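Local coordinates for protein copper-sensitive operon repressor (CsoR) (Geobacillus thermodenitrificans, PDB 4M1P) that binds Cu(I) and DNA as a copper-sensing transcriptional repressor, probably switching its operon on when the metal occupies its sites, at residues D45-Y48 with C49-L53. The protein carries 1 engineered substitution. Numbering follows the deposited sequence.
With CU1 (copper (I) ion), chain B.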
loop_
_atom_site.group_PDB
_atom_site.type_symbol
_atom_site.label_atom_id
_atom_site.label_comp_id
_atom_site.label_asym_id
_atom_site.label_seq_id
_atom_site.Cartn_x
_atom_site.Cartn_y
_atom_site.Cartn_z
ATOM N N ASP A 45 -1.002 17.063 24.127
ATOM C CA ASP A 45 0.199 17.641 24.713
ATOM C C ASP A 45 0.945 18.484 23.688
ATOM O O ASP A 45 2.034 18.985 23.960
ATOM C CB ASP A 45 1.094 16.535 25.272
ATOM C CG ASP A 45 0.417 15.752 26.382
ATOM O OD1 ASP A 45 -0.825 15.831 26.485
ATOM O OD2 ASP A 45 1.121 15.057 27.146
ATOM N N ASN A 46 0.339 18.639 22.513
ATOM C CA ASN A 46 0.933 19.390 21.410
ATOM C C ASN A 46 2.337 18.892 21.040
ATOM O O ASN A 46 3.244 19.686 20.799
ATOM C CB ASN A 46 0.953 20.891 21.728
ATOM C CG ASN A 46 0.394 21.740 20.595
ATOM O OD1 ASN A 46 0.595 21.439 19.419
ATOM N ND2 ASN A 46 -0.309 22.812 20.950
ATOM N N ARG A 47 2.509 17.574 20.999
ATOM C CA ARG A 47 3.802 16.990 20.666
ATOM C C ARG A 47 4.119 17.144 19.180
ATOM O O ARG A 47 3.231 17.443 18.376
ATOM C CB ARG A 47 3.881 15.526 21.118
ATOM C CG ARG A 47 4.090 15.380 22.633
ATOM C CD ARG A 47 4.643 14.015 23.030
ATOM N NE ARG A 47 5.957 13.756 22.445
ATOM C CZ ARG A 47 6.570 12.575 22.475
ATOM N NH1 ARG A 47 5.995 11.538 23.067
ATOM N NH2 ARG A 47 7.761 12.426 21.911
ATOM N N TYR A 48 5.392 16.965 18.836
ATOM C CA TYR A 48 5.886 17.167 17.476
ATOM C C TYR A 48 5.175 16.273 16.470
ATOM O O TYR A 48 5.020 15.070 16.705
ATOM C CB TYR A 48 7.390 16.897 17.431
ATOM C CG TYR A 48 8.100 17.402 16.188
ATOM C CD1 TYR A 48 9.077 16.632 15.564
ATOM C CD2 TYR A 48 7.805 18.649 15.649
ATOM C CE1 TYR A 48 9.741 17.088 14.449
ATOM C CE2 TYR A 48 8.462 19.109 14.526
ATOM C CZ TYR A 48 9.428 18.324 13.930
ATOM O OH TYR A 48 10.083 18.785 12.812
ATOM N N CYS A 49 4.752 16.867 15.352
ATOM C CA CYS A 49 4.018 16.153 14.304
ATOM C C CYS A 49 4.729 14.886 13.825
ATOM O O CYS A 49 4.077 13.895 13.503
ATOM C CB CYS A 49 3.759 17.063 13.097
ATOM S SG CYS A 49 2.864 18.609 13.422
ATOM N N ILE A 50 6.059 14.924 13.773
ATOM C CA ILE A 50 6.837 13.786 13.295
ATOM C C ILE A 50 6.717 12.609 14.263
ATOM O O ILE A 50 6.475 11.472 13.842
ATOM C CB ILE A 50 8.313 14.166 13.071
ATOM C CG1 ILE A 50 8.454 15.101 11.866
ATOM C CG2 ILE A 50 9.167 12.926 12.882
ATOM C CD1 ILE A 50 8.151 14.448 10.520
ATOM N N ASP A 51 6.877 12.890 15.554
ATOM C CA ASP A 51 6.717 11.875 16.590
ATOM C C ASP A 51 5.348 11.208 16.482
ATOM O O ASP A 51 5.223 9.985 16.580
ATOM C CB ASP A 51 6.872 12.501 17.973
ATOM C CG ASP A 51 8.254 13.061 18.205
ATOM O OD1 ASP A 51 9.201 12.606 17.534
ATOM O OD2 ASP A 51 8.403 13.951 19.071
ATOM N N ILE A 52 4.324 12.021 16.269
ATOM C CA ILE A 52 2.968 11.511 16.129
ATOM C C ILE A 52 2.834 10.611 14.897
ATOM O O ILE A 52 2.240 9.534 14.966
ATOM C CB ILE A 52 1.959 12.666 16.103
ATOM C CG1 ILE A 52 1.897 13.304 17.490
ATOM C CG2 ILE A 52 0.591 12.189 15.658
ATOM C CD1 ILE A 52 0.855 14.381 17.638
ATOM N N LEU A 53 3.413 11.043 13.780
ATOM C CA LEU A 53 3.341 10.277 12.539
ATOM C C LEU A 53 4.032 8.922 12.679
ATOM O O LEU A 53 3.526 7.904 12.197
ATOM C CB LEU A 53 3.929 11.077 11.378
ATOM C CG LEU A 53 3.057 12.243 10.917
ATOM C CD1 LEU A 53 3.866 13.234 10.099
ATOM C CD2 LEU A 53 1.880 11.732 10.114
HETATM CU CU CU1 B . 4.326 20.080 12.336
#
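R47 and Y48 meet D51, I50 and I52 in a local contact at the start of a helix, where the loop leaving helix 19-44 turns into helix 49-85. Y48 holds the N-cap position and joins the first turn through its backbone: I52 N donates to Y48 O over 3.2 Å, with an N-H...O angle of 162°. Its CG stands anti to the backbone N (chi1 -165°), which carries the ring alongside I50, both side chains pointing the same way. Ring atom CE1 of Y48 rests 3.5 Å from CG1 of I50, while I50 N sits over one ring face, offset toward the rim. The phenol OH reaches further, hydrogen-bonding E94 of the second subunit. An alanine in place of Y48 would probably open a gap beside I50 and leave E94 of that subunit without its phenol partner. The R47 chain bends at chi3 and crosses D51 at about a right angle. The two form a salt bridge, R47 NH2 to D51 OD2 3.3 Å, whose hydrogen bond is weak and bent (134°), the guanidinium and carboxylate planes being well turned from each other. That same oxygen, D51 OD2, also lies 3.5 Å from Y48 CB. The CB of C49, the first helical residue, is directed away from the loop, and its SG binds copper (I) at 2.3 Å; H74 and C78 of the second subunit complete the site, so the copper joins this helix start to that subunit. N46 ends helix 19-44 in a Schellman motif, and the short loop then reverses the chain into helix 49-85, with R47, D51 and I52 packing back on M42 of helix 19-44.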